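Local coordinates for CELL WALL surface anchor family protein (Streptococcus pneumoniae, PDB 2WW8) that acts as the adhesin of the pneumococcal pilus, probably attaching the bacterium to host cells through a metal-binding domain resembling that of integrins, at residues G149-P152 and P157-I160; Y216-K221 and S266-A271; I396-A401 and Q408-A413; N746-L751 and G842-N847. All coordinates share one frame; numbering follows the deposited sequence. Where two conformers were deposited one is given.

Contact 1 of 4, residues G149-P152 and P157-I160; sequences GTYP and PYQI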
loop_
_atom_site.group_PDB
_atom_site.type_symbol
_atom_site.label_atom_id
_atom_site.label_comp_id
_atom_site.label_asym_id
_atom_site.label_seq_id
_atom_site.Cartn_x
_atom_site.Cartn_y
_atom_site.Cartn_z
ATOM N N GLY A 149 0.958 18.476 -1.905
ATOM C CA GLY A 149 0.710 18.678 -3.324
ATOM C C GLY A 149 -0.766 19.010 -3.475
ATOM O O GLY A 149 -1.518 18.935 -2.480
ATOM N N THR A 150 -1.181 19.358 -4.700
ATOM C CA THR A 150 -2.574 19.665 -5.068
ATOM C C THR A 150 -2.952 18.843 -6.318
ATOM O O THR A 150 -2.247 18.882 -7.341
ATOM C CB THR A 150 -2.800 21.169 -5.267
ATOM O OG1 THR A 150 -2.518 21.861 -4.039
ATOM C CG2 THR A 150 -4.248 21.502 -5.649
ATOM N N TYR A 151 -4.021 18.055 -6.210
ATOM C CA TYR A 151 -4.570 17.307 -7.347
ATOM C C TYR A 151 -5.151 18.270 -8.343
ATOM O O TYR A 151 -6.037 19.051 -7.992
ATOM C CB TYR A 151 -5.663 16.338 -6.919
ATOM C CG TYR A 151 -5.150 15.101 -6.212
ATOM C CD1 TYR A 151 -4.344 14.185 -6.894
ATOM C CD2 TYR A 151 -5.522 14.804 -4.908
ATOM C CE1 TYR A 151 -3.877 13.063 -6.285
ATOM C CE2 TYR A 151 -5.066 13.630 -4.283
ATOM C CZ TYR A 151 -4.275 12.756 -5.000
ATOM O OH TYR A 151 -3.802 11.611 -4.384
ATOM N N PRO A 152 -4.647 18.243 -9.583
ATOM C CA PRO A 152 -5.214 19.228 -10.528
ATOM C C PRO A 152 -6.712 19.032 -10.798
ATOM O O PRO A 152 -7.377 20.039 -10.894
ATOM C CB PRO A 152 -4.431 18.977 -11.814
ATOM C CG PRO A 152 -3.072 18.517 -11.267
ATOM C CD PRO A 152 -3.430 17.609 -10.109
ATOM N N PRO A 157 -5.763 19.463 -1.646
ATOM C CA PRO A 157 -4.375 19.224 -1.189
ATOM C C PRO A 157 -4.127 17.770 -0.808
ATOM O O PRO A 157 -5.040 17.069 -0.392
ATOM C CB PRO A 157 -4.210 20.133 0.047
ATOM C CG PRO A 157 -5.655 20.310 0.565
ATOM C CD PRO A 157 -6.556 20.253 -0.684
ATOM N N TYR A 158 -2.914 17.264 -0.973
ATOM C CA TYR A 158 -2.649 15.970 -0.336
ATOM C C TYR A 158 -1.327 16.143 0.381
ATOM O O TYR A 158 -0.529 16.951 -0.108
ATOM C CB TYR A 158 -2.547 14.837 -1.354
ATOM C CG TYR A 158 -1.644 15.014 -2.565
ATOM C CD1 TYR A 158 -2.128 15.560 -3.766
ATOM C CD2 TYR A 158 -0.308 14.656 -2.518
ATOM C CE1 TYR A 158 -1.287 15.688 -4.912
ATOM C CE2 TYR A 158 0.539 14.816 -3.632
ATOM C CZ TYR A 158 0.041 15.310 -4.832
ATOM O OH TYR A 158 0.854 15.442 -5.953
ATOM N N GLN A 159 -1.104 15.385 1.458
ATOM C CA GLN A 159 0.105 15.476 2.254
ATOM C C GLN A 159 1.298 14.762 1.607
ATOM O O GLN A 159 1.140 13.866 0.771
ATOM C CB GLN A 159 -0.143 14.940 3.666
ATOM C CG GLN A 159 -1.451 15.423 4.326
ATOM C CD GLN A 159 -1.589 16.946 4.410
ATOM O OE1 GLN A 159 -0.723 17.643 4.991
ATOM N NE2 GLN A 159 -2.685 17.469 3.815
ATOM N N ILE A 160 2.499 15.170 2.008
ATOM C CA ILE A 160 3.751 14.706 1.430
ATOM C C ILE A 160 4.636 14.335 2.599
ATOM O O ILE A 160 4.805 15.180 3.473
ATOM C CB ILE A 160 4.499 15.883 0.739
ATOM C CG1 ILE A 160 3.801 16.361 -0.528
ATOM C CG2 ILE A 160 5.911 15.520 0.383
ATOM C CD1 ILE A 160 3.349 15.191 -1.430
#
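Gly149 O is met from the facing strand by two groups of successive residues. Tyr158 N donates to it at 2.6 Å, and Pro157 CA approaches the same oxygen at 3.1 Å in a CA-H...O contact. The return bond runs from Gly149 N to Tyr158 O at 2.8 Å, so Gly149 and Tyr158 form an antiparallel hydrogen-bonded pair. Thr150 and Pro157 follow as a non-hydrogen-bonded pair.

The Tyr158 ring folds back over its glycine partner. With chi1 at 50°, CG sits between the backbone N and the carbonyl carbon, which carries the ring across the strand until Gly149 CA lies 3.8 Å from its centroid, a CH-pi contact over the face. Tyr151 closes in obliquely: the two ring planes are 42° apart, and Tyr158 CD1 rides above the centre of the Tyr151 ring, with Tyr151 CE2 at 3.6 Å from that atom. Beyond the hairpin, Tyr158 OH bonds to Ile715 N, both tyrosines touch Pro714, and Arg182 makes a cation-pi contact with Tyr151. At the other end of the pair, Ile160 CG1 packs on Gly149 N at 3.8 Å. Two antiparallel bridge pairs, joined by a connection of about six residues, and the reciprocal bonds of Gly149 and Tyr158 define a beta hairpin of strands 148-150 and 157-162, with a tyrosine laid over the cross-strand glycine.

Contact 2 of 4, residues Y216-K221 and S266-A271; sequences YEQKDK and SENRVA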
loop_
_atom_site.group_PDB
_atom_site.type_symbol
_atom_site.label_atom_id
_atom_site.label_comp_id
_atom_site.label_asym_id
_atom_site.label_seq_id
_atom_site.Cartn_x
_atom_site.Cartn_y
_atom_site.Cartn_z
ATOM N N TYR A 216 -23.040 -2.867 -11.451
ATOM C CA TYR A 216 -24.185 -3.591 -11.949
ATOM C C TYR A 216 -25.280 -2.557 -12.216
ATOM O O TYR A 216 -25.521 -1.688 -11.378
ATOM C CB TYR A 216 -24.626 -4.606 -10.890
ATOM C CG TYR A 216 -23.529 -5.601 -10.572
ATOM C CD1 TYR A 216 -23.244 -6.640 -11.458
ATOM C CD2 TYR A 216 -22.782 -5.495 -9.397
ATOM C CE1 TYR A 216 -22.229 -7.539 -11.205
ATOM C CE2 TYR A 216 -21.765 -6.389 -9.122
ATOM C CZ TYR A 216 -21.515 -7.407 -10.027
ATOM O OH TYR A 216 -20.505 -8.291 -9.774
ATOM N N GLU A 217 -25.974 -2.619 -13.344
ATOM C CA GLU A 217 -27.002 -1.607 -13.583
ATOM C C GLU A 217 -28.289 -2.348 -13.890
ATOM O O GLU A 217 -28.291 -3.343 -14.618
ATOM C CB GLU A 217 -26.582 -0.632 -14.705
ATOM C CG GLU A 217 -25.184 -0.011 -14.515
ATOM C CD GLU A 217 -24.680 0.883 -15.671
ATOM O OE1 GLU A 217 -25.522 1.566 -16.305
ATOM O OE2 GLU A 217 -23.444 0.909 -15.946
ATOM N N GLN A 218 -29.395 -1.878 -13.319
ATOM C CA GLN A 218 -30.653 -2.540 -13.568
ATOM C C GLN A 218 -31.128 -2.131 -14.944
ATOM O O GLN A 218 -30.698 -1.151 -15.531
ATOM C CB GLN A 218 -31.766 -2.232 -12.569
ATOM C CG GLN A 218 -31.474 -2.571 -11.122
ATOM C CD GLN A 218 -30.742 -1.440 -10.402
ATOM O OE1 GLN A 218 -30.468 -0.343 -10.955
ATOM N NE2 GLN A 218 -30.390 -1.716 -9.162
ATOM N N LYS A 219 -32.050 -2.920 -15.460
ATOM C CA LYS A 219 -32.615 -2.557 -16.758
ATOM C C LYS A 219 -33.241 -1.139 -16.743
ATOM O O LYS A 219 -33.269 -0.458 -17.777
ATOM C CB LYS A 219 -33.412 -3.744 -17.303
ATOM C CG LYS A 219 -32.618 -5.071 -16.965
ATOM C CD LYS A 219 -31.536 -5.576 -17.942
ATOM C CE LYS A 219 -30.607 -6.584 -17.265
ATOM N NZ LYS A 219 -30.068 -7.782 -18.014
ATOM N N ASP A 220 -33.641 -0.668 -15.552
ATOM C CA ASP A 220 -34.086 0.722 -15.330
ATOM C C ASP A 220 -33.379 1.427 -14.165
ATOM O O ASP A 220 -33.701 1.139 -13.011
ATOM C CB ASP A 220 -35.606 0.807 -15.077
ATOM C CG ASP A 220 -36.065 2.263 -14.912
ATOM O OD1 ASP A 220 -35.179 3.106 -14.621
ATOM O OD2 ASP A 220 -37.270 2.592 -15.085
ATOM N N LYS A 221 -32.481 2.373 -14.451
ATOM C CA LYS A 221 -31.558 2.924 -13.434
ATOM C C LYS A 221 -32.211 3.551 -12.198
ATOM O O LYS A 221 -31.675 3.478 -11.072
ATOM C CB LYS A 221 -30.558 3.937 -14.016
ATOM C CG LYS A 221 -29.405 3.324 -14.797
ATOM C CD LYS A 221 -29.847 2.828 -16.183
ATOM C CE LYS A 221 -28.681 2.294 -17.017
ATOM N NZ LYS A 221 -27.597 3.322 -17.030
ATOM N N SER A 266 -25.041 1.265 -3.519
ATOM C CA SER A 266 -25.596 1.719 -2.231
ATOM C C SER A 266 -27.123 1.990 -2.220
ATOM O O SER A 266 -27.704 2.100 -1.129
ATOM C CB SER A 266 -24.807 2.967 -1.736
ATOM O OG SER A 266 -25.151 4.111 -2.536
ATOM N N GLU A 267 -27.782 2.114 -3.377
ATOM C CA GLU A 267 -29.254 2.166 -3.367
ATOM C C GLU A 267 -30.038 0.874 -3.105
ATOM O O GLU A 267 -31.234 0.905 -2.750
ATOM C CB GLU A 267 -29.820 2.797 -4.634
ATOM C CG GLU A 267 -29.065 3.996 -5.130
ATOM C CD GLU A 267 -29.833 5.211 -4.773
ATOM O OE1 GLU A 267 -30.084 5.276 -3.541
ATOM O OE2 GLU A 267 -30.177 6.019 -5.697
ATOM N N ASN A 268 -29.366 -0.272 -3.224
ATOM C CA ASN A 268 -30.071 -1.544 -3.219
ATOM C C ASN A 268 -30.192 -1.890 -1.742
ATOM O O ASN A 268 -29.428 -1.375 -0.962
ATOM C CB ASN A 268 -29.277 -2.608 -3.982
ATOM C CG ASN A 268 -29.278 -2.380 -5.490
ATOM O OD1 ASN A 268 -30.119 -1.667 -6.036
ATOM N ND2 ASN A 268 -28.382 -3.064 -6.180
ATOM N N ARG A 269 -31.181 -2.691 -1.352
ATOM C CA ARG A 269 -31.288 -3.069 0.039
ATOM C C ARG A 269 -31.458 -4.588 0.094
ATOM O O ARG A 269 -31.992 -5.166 -0.851
ATOM C CB ARG A 269 -32.484 -2.377 0.705
ATOM C CG ARG A 269 -32.273 -0.889 1.053
ATOM C CD ARG A 269 -33.690 -0.294 0.927
ATOM N NE ARG A 269 -34.406 -0.314 2.178
ATOM C CZ ARG A 269 -35.714 -0.507 2.355
ATOM N NH1 ARG A 269 -36.578 -0.765 1.397
ATOM N NH2 ARG A 269 -36.192 -0.450 3.585
ATOM N N VAL A 270 -31.000 -5.224 1.179
ATOM C CA VAL A 270 -31.064 -6.683 1.355
ATOM C C VAL A 270 -31.536 -7.050 2.771
ATOM O O VAL A 270 -31.255 -6.312 3.749
ATOM C CB VAL A 270 -29.658 -7.352 1.092
ATOM C CG1 VAL A 270 -29.333 -7.299 -0.365
ATOM C CG2 VAL A 270 -28.532 -6.750 1.919
ATOM N N ALA A 271 -32.192 -8.193 2.878
ATOM C CA ALA A 271 -32.553 -8.804 4.150
ATOM C C ALA A 271 -32.272 -10.305 3.985
ATOM O O ALA A 271 -32.102 -10.766 2.877
ATOM C CB ALA A 271 -34.054 -8.588 4.368
HETATM O O HOH W 1 -27.637 -2.879 -8.871
HETATM O O HOH W 2 -29.769 0.508 -7.759
#
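Gln218 and Asn268 bring their amides together where strand 203-218 passes the start of strand 269-275, an outermost strand of the five-stranded parallel sheet. That sheet, with its magnesium site and flanking helices, is consistent with the von Willebrand factor type A fold found in integrins. The tight side belongs to Asn268. Its buried amide is held by the protein itself, ND2 donating to Ile262 O and OD1 accepting from Leu225 N, which fixes the orientation of the group and tells its oxygen from its nitrogen.

Toward Gln218 the packing is loose. Gln218 CA and Asn268 CA, the nearest pair of CA atoms, are 10.4 Å apart, and the segments bury just 58 Å² together. Gln218 spans the distance with a chain bent at chi2 (86°), meeting Asn268 from the opposite direction with the amide planes 77° apart; NE2 of Gln218 lies 3.1 Å from OD1 of Asn268. Farther out, the exposed Lys221 turns back along its own segment, NZ forming a salt bridge with Glu217 OE1 at 2.8 Å.

Waters fill in the polar geometry. One accepts from Asn268 ND2 at 2.8 Å and donates weakly to Tyr216 O. The second accepts from Gln218 NE2 at 2.7 Å and donates to Asn268 OD1 at 2.8 Å.

Contact 3 of 4, residues I396-A401 and Q408-A413; sequences INFNHA and QNQLNA
Gln410 presents its side-chain amide to Asn399 as if it were a stretch of backbone: OE1 accepts from Asn399 N at 2.8 Å while NE2 donates to Asn399 O at 2.9 Å. One flat group thus satisfies both main-chain polar atoms of a residue in an irregular loop. The geometry is nearly ideal. Both N-H...O angles are 170°, each donor lies in the plane of the carbonyl it meets and on a lone pair, and Asn399 O lies close to the Gln410 amide plane. NE2 has a further acceptor in Pro405 O, so the amide is gripped at three points and cannot easily be flipped.

Gln410 reaches the loop by a chain extended beyond CG, projecting from helix 407-416. Its OE1 also sits at the edge of the Phe398 ring, in the ring plane, 3.7 Å from CD1. Another part of that edge meets the helix at Leu411, whose CB is 4.2 Å from Phe398 CE1. Ile396 CG2 covers one face of the ring, and Tyr407 adds an edge-to-face contact. Ile396 CD1 touches Leu411 CD1 more loosely, at 4.4 Å.

The loop is shaped locally as well: Asn399 OD1 accepts from Ala401 N at 3.0 Å, an Asx turn. OD1 of Asn399 serves this turn while its backbone N and O bond to Gln410, so the residue is held through main chain and side chain. The paired bonds imply that the loop's path relative to the helix is set by directional polar chemistry around a buried amide, with the apolar contacts of Phe398 and Leu411 beside it.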
loop_
_atom_site.group_PDB
_atom_site.type_symbol
_atom_site.label_atom_id
_atom_site.label_comp_id
_atom_site.label_asym_id
_atom_site.label_seq_id
_atom_site.Cartn_x
_atom_site.Cartn_y
_atom_site.Cartn_z
ATOM N N ILE A 396 -54.714 -25.971 5.652
ATOM C CA ILE A 396 -55.820 -25.275 5.050
ATOM C C ILE A 396 -56.965 -25.399 6.071
ATOM O O ILE A 396 -57.159 -26.473 6.708
ATOM C CB ILE A 396 -56.136 -25.980 3.763
ATOM C CG1 ILE A 396 -54.888 -25.868 2.871
ATOM C CG2 ILE A 396 -57.469 -25.467 3.110
ATOM C CD1 ILE A 396 -54.977 -26.682 1.581
ATOM N N ASN A 397 -57.687 -24.287 6.240
ATOM C CA ASN A 397 -58.667 -24.150 7.325
ATOM C C ASN A 397 -60.020 -24.746 6.933
ATOM O O ASN A 397 -60.981 -24.021 6.770
ATOM C CB ASN A 397 -58.746 -22.671 7.752
ATOM C CG ASN A 397 -59.747 -22.412 8.860
ATOM O OD1 ASN A 397 -59.847 -23.185 9.779
ATOM N ND2 ASN A 397 -60.533 -21.358 8.744
ATOM N N PHE A 398 -60.091 -26.070 6.759
ATOM C CA PHE A 398 -61.376 -26.756 6.515
ATOM C C PHE A 398 -62.371 -26.629 7.656
ATOM O O PHE A 398 -61.985 -26.691 8.826
ATOM C CB PHE A 398 -61.145 -28.243 6.168
ATOM C CG PHE A 398 -60.503 -28.456 4.794
ATOM C CD1 PHE A 398 -61.197 -28.137 3.635
ATOM C CD2 PHE A 398 -59.230 -28.963 4.664
ATOM C CE1 PHE A 398 -60.627 -28.324 2.383
ATOM C CE2 PHE A 398 -58.597 -29.150 3.406
ATOM C CZ PHE A 398 -59.321 -28.852 2.259
ATOM N N ASN A 399 -63.641 -26.486 7.308
ATOM C CA ASN A 399 -64.766 -26.464 8.244
ATOM C C ASN A 399 -65.334 -27.871 8.462
ATOM O O ASN A 399 -65.722 -28.552 7.505
ATOM C CB ASN A 399 -65.835 -25.509 7.690
ATOM C CG ASN A 399 -66.955 -25.213 8.677
ATOM O OD1 ASN A 399 -67.092 -25.806 9.747
ATOM N ND2 ASN A 399 -67.806 -24.286 8.279
ATOM N N HIS A 400 -65.340 -28.329 9.715
ATOM C CA HIS A 400 -65.731 -29.703 10.024
ATOM C C HIS A 400 -67.077 -29.735 10.709
ATOM O O HIS A 400 -67.420 -30.807 11.223
ATOM C CB HIS A 400 -64.750 -30.467 10.929
ATOM C CG HIS A 400 -63.359 -30.508 10.391
ATOM N ND1 HIS A 400 -63.066 -31.081 9.174
ATOM C CD2 HIS A 400 -62.197 -29.998 10.861
ATOM C CE1 HIS A 400 -61.780 -30.937 8.917
ATOM N NE2 HIS A 400 -61.231 -30.277 9.922
ATOM N N ALA A 401 -67.793 -28.608 10.726
ATOM C CA ALA A 401 -69.103 -28.565 11.364
ATOM C C ALA A 401 -70.102 -29.464 10.648
ATOM O O ALA A 401 -69.946 -29.731 9.462
ATOM C CB ALA A 401 -69.630 -27.139 11.469
ATOM N N GLN A 408 -64.263 -30.833 -1.034
ATOM C CA GLN A 408 -63.932 -30.369 -2.372
ATOM C C GLN A 408 -64.632 -29.003 -2.605
ATOM O O GLN A 408 -63.999 -28.097 -3.108
ATOM C CB GLN A 408 -64.399 -31.395 -3.424
ATOM C CG GLN A 408 -64.033 -31.021 -4.882
ATOM C CD GLN A 408 -62.538 -30.959 -5.044
ATOM O OE1 GLN A 408 -61.842 -31.926 -4.727
ATOM N NE2 GLN A 408 -62.006 -29.811 -5.492
ATOM N N ASN A 409 -65.936 -28.886 -2.310
ATOM C CA ASN A 409 -66.673 -27.608 -2.387
ATOM C C ASN A 409 -65.949 -26.518 -1.579
ATOM O O ASN A 409 -65.764 -25.386 -2.050
ATOM C CB ASN A 409 -68.149 -27.753 -1.999
ATOM C CG ASN A 409 -69.000 -28.408 -3.116
ATOM O OD1 ASN A 409 -68.657 -28.359 -4.291
ATOM N ND2 ASN A 409 -70.106 -29.013 -2.732
ATOM N N GLN A 410 -65.466 -26.897 -0.397
ATOM C CA GLN A 410 -64.794 -25.933 0.444
ATOM C C GLN A 410 -63.533 -25.478 -0.251
ATOM O O GLN A 410 -63.211 -24.278 -0.261
ATOM C CB GLN A 410 -64.465 -26.499 1.815
ATOM C CG GLN A 410 -65.702 -26.678 2.674
ATOM C CD GLN A 410 -65.302 -27.041 4.095
ATOM O OE1 GLN A 410 -64.327 -26.508 4.620
ATOM N NE2 GLN A 410 -66.050 -27.912 4.735
ATOM N N LEU A 411 -62.803 -26.440 -0.804
ATOM C CA LEU A 411 -61.558 -26.081 -1.396
ATOM C C LEU A 411 -61.807 -25.276 -2.665
ATOM O O LEU A 411 -61.052 -24.370 -2.982
ATOM C CB LEU A 411 -60.754 -27.341 -1.708
ATOM C CG LEU A 411 -59.336 -27.269 -2.227
ATOM C CD1 LEU A 411 -58.416 -26.528 -1.204
ATOM C CD2 LEU A 411 -58.823 -28.713 -2.471
ATOM N N ASN A 412 -62.833 -25.610 -3.429
ATOM C CA ASN A 412 -63.066 -24.881 -4.647
ATOM C C ASN A 412 -63.411 -23.427 -4.300
ATOM O O ASN A 412 -63.057 -22.547 -5.096
ATOM C CB ASN A 412 -64.279 -25.424 -5.387
ATOM C CG ASN A 412 -64.048 -26.733 -6.087
ATOM O OD1 ASN A 412 -62.919 -27.203 -6.232
ATOM N ND2 ASN A 412 -65.163 -27.334 -6.528
ATOM N N ALA A 413 -64.108 -23.191 -3.168
ATOM C CA ALA A 413 -64.437 -21.814 -2.749
ATOM C C ALA A 413 -63.154 -21.062 -2.351
ATOM O O ALA A 413 -62.976 -19.897 -2.739
ATOM C CB ALA A 413 -65.548 -21.747 -1.662
#

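Contact 4 of 4, residues N746-L751 and G842-N847; sequences NDKKPL and GYEFTN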
loop_
_atom_site.group_PDB
_atom_site.type_symbol
_atom_site.label_atom_id
_atom_site.label_comp_id
_atom_site.label_asym_id
_atom_site.label_seq_id
_atom_site.Cartn_x
_atom_site.Cartn_y
_atom_site.Cartn_z
ATOM N N ASN A 746 83.926 58.159 1.036
ATOM C CA ASN A 746 83.836 59.553 0.579
ATOM C C ASN A 746 82.943 59.905 -0.610
ATOM O O ASN A 746 82.308 60.952 -0.571
ATOM C CB ASN A 746 85.247 60.116 0.378
ATOM C CG ASN A 746 86.062 60.016 1.648
ATOM O OD1 ASN A 746 85.530 60.116 2.761
ATOM N ND2 ASN A 746 87.345 59.785 1.497
ATOM N N ASP A 747 82.886 59.058 -1.638
ATOM C CA ASP A 747 82.136 59.388 -2.854
ATOM C C ASP A 747 81.080 58.341 -3.173
ATOM O O ASP A 747 80.412 58.421 -4.186
ATOM C CB ASP A 747 83.044 59.662 -4.064
ATOM C CG ASP A 747 83.867 58.439 -4.495
ATOM O OD1 ASP A 747 83.499 57.276 -4.190
ATOM O OD2 ASP A 747 84.906 58.649 -5.169
ATOM N N LYS A 748 80.957 57.349 -2.297
ATOM C CA LYS A 748 79.956 56.296 -2.412
ATOM C C LYS A 748 80.001 55.581 -3.745
ATOM O O LYS A 748 78.999 55.001 -4.139
ATOM C CB LYS A 748 78.544 56.817 -2.070
ATOM C CG LYS A 748 78.441 57.570 -0.716
ATOM C CD LYS A 748 79.025 56.760 0.460
ATOM C CE LYS A 748 78.556 57.135 1.890
ATOM N NZ LYS A 748 79.010 58.500 2.349
ATOM N N LYS A 749 81.150 55.553 -4.415
ATOM C CA LYS A 749 81.315 54.657 -5.570
ATOM C C LYS A 749 81.564 53.177 -5.212
ATOM O O LYS A 749 82.182 52.892 -4.198
ATOM C CB LYS A 749 82.437 55.151 -6.478
ATOM C CG LYS A 749 81.985 55.831 -7.746
ATOM C CD LYS A 749 81.780 57.338 -7.644
ATOM C CE LYS A 749 81.629 57.917 -9.064
ATOM N NZ LYS A 749 81.211 59.343 -9.162
ATOM N N PRO A 750 81.119 52.241 -6.069
ATOM C CA PRO A 750 81.244 50.799 -5.793
ATOM C C PRO A 750 82.671 50.271 -5.882
ATOM O O PRO A 750 83.446 50.761 -6.717
ATOM C CB PRO A 750 80.372 50.161 -6.882
ATOM C CG PRO A 750 80.386 51.198 -8.031
ATOM C CD PRO A 750 80.343 52.517 -7.306
ATOM N N LEU A 751 83.020 49.304 -5.036
ATOM C CA LEU A 751 84.398 48.792 -4.958
ATOM C C LEU A 751 84.581 47.317 -5.277
ATOM O O LEU A 751 83.923 46.458 -4.687
ATOM C CB LEU A 751 85.055 49.049 -3.583
ATOM C CG LEU A 751 85.217 50.488 -3.077
ATOM C CD1 LEU A 751 85.804 50.509 -1.652
ATOM C CD2 LEU A 751 86.078 51.247 -4.049
ATOM N N GLY A 842 82.219 50.823 7.606
ATOM C CA GLY A 842 80.965 51.193 8.288
ATOM C C GLY A 842 79.797 50.619 7.525
ATOM O O GLY A 842 79.989 50.122 6.384
ATOM N N TYR A 843 78.636 50.642 8.186
ATOM C CA TYR A 843 77.370 50.228 7.592
ATOM C C TYR A 843 76.547 51.510 7.483
ATOM O O TYR A 843 76.570 52.332 8.410
ATOM C CB TYR A 843 76.607 49.218 8.473
ATOM C CG TYR A 843 75.143 49.090 8.071
ATOM C CD1 TYR A 843 74.777 48.376 6.921
ATOM C CD2 TYR A 843 74.130 49.688 8.826
ATOM C CE1 TYR A 843 73.455 48.248 6.518
ATOM C CE2 TYR A 843 72.789 49.585 8.423
ATOM C CZ TYR A 843 72.456 48.849 7.270
ATOM O OH TYR A 843 71.138 48.737 6.883
ATOM N N GLU A 844 75.822 51.664 6.374
ATOM C CA GLU A 844 74.877 52.779 6.213
ATOM C C GLU A 844 73.689 52.246 5.408
ATOM O O GLU A 844 73.784 51.315 4.586
ATOM C CB GLU A 844 75.477 54.058 5.568
ATOM C CG GLU A 844 76.819 54.648 6.182
ATOM C CD GLU A 844 77.447 55.859 5.427
ATOM O OE1 GLU A 844 76.721 56.591 4.693
ATOM O OE2 GLU A 844 78.667 56.160 5.614
ATOM N N PHE A 845 72.554 52.864 5.690
ATOM C CA PHE A 845 71.286 52.502 5.077
ATOM C C PHE A 845 70.774 53.774 4.400
ATOM O O PHE A 845 70.361 54.702 5.103
ATOM C CB PHE A 845 70.268 52.104 6.134
ATOM C CG PHE A 845 68.980 51.608 5.538
ATOM C CD1 PHE A 845 68.989 50.562 4.619
ATOM C CD2 PHE A 845 67.760 52.156 5.911
ATOM C CE1 PHE A 845 67.810 50.087 4.055
ATOM C CE2 PHE A 845 66.551 51.676 5.362
ATOM C CZ PHE A 845 66.580 50.646 4.426
ATOM N N THR A 846 70.836 53.836 3.069
ATOM C CA THR A 846 70.556 55.110 2.391
ATOM C C THR A 846 69.751 54.877 1.144
ATOM O O THR A 846 70.154 54.091 0.280
ATOM C CB THR A 846 71.845 55.805 1.909
ATOM O OG1 THR A 846 72.649 56.061 3.055
ATOM C CG2 THR A 846 71.532 57.088 1.110
ATOM N N ASN A 847 68.654 55.618 1.061
ATOM C CA ASN A 847 67.836 55.601 -0.145
ATOM C C ASN A 847 67.539 54.115 -0.472
ATOM O O ASN A 847 67.832 53.648 -1.569
ATOM C CB ASN A 847 68.566 56.373 -1.263
ATOM C CG ASN A 847 68.435 57.899 -1.111
ATOM O OD1 ASN A 847 67.852 58.403 -0.149
ATOM N ND2 ASN A 847 68.963 58.631 -2.072
HETATM O O HOH W 3 78.930 58.514 5.099
#
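Lys748 extends from the turn after strand 736-744 to Glu844 on strand 841-846, within a C-terminal domain of prealbumin-like (CNA_B) character. In its four-stranded mixed sheet, strand 849-854 lies between those two strands, so the pair reaches across one intervening strand at the surface.

The ionic interaction is long. Lys748 NZ stands 3.8 Å from Glu844 OE1, and the closest approach is made by the methylene before it, Lys748 CE to Glu844 OE1 at 3.4 Å. The two side chains cross at about a right angle: the glutamate is extended beyond CG, whereas the lysine is bent at chi2, and a second bend at chi4 (-67°) leaves CE nearer to the carboxylate than NZ. Glu844 also touches Thr853 with its side chain. With only 65 Å² buried in all, attraction is likely to be weakened by solvent.

Water-mediated contact runs alongside. A water accepts from Lys748 NZ at 2.8 Å and lies next to Glu844 OE2, although the latter separation is too short to be trusted in detail.

Bonds to the backbone shape both ends. Glu844 is paired through its main chain with Tyr851. On the lysine side, NZ donates back to Lys745 O, a stronger partner than the glutamate. The turn itself is an Asx turn, in which Asp747 OD1 accepts from Lys749 N at 2.9 Å.

From the N terminus the four contacts follow in series, none crossing or enclosing another. Contact 1 closes a hairpin, with four residues between its segments. From its second strand, antiparallel pairings run through strands 171-184 and 187-196 to strand 203-218, where contact 2 begins; their centres are 34 Å apart. Contact 2 closes a 44-residue excursion holding strand 225-232 and helix 247-263, joining the entry into the parallel-sheet domain to its edge strand. Contact 3 closes a six-residue gap, the last residue of which already opens helix 407-416; its centre is 43 Å from that of contact 2. Contact 4 spans 90 residues and ties early and late parts of the C-terminal domain, its centre 163 Å from that of contact 3, on the opposite side of the chain's centre.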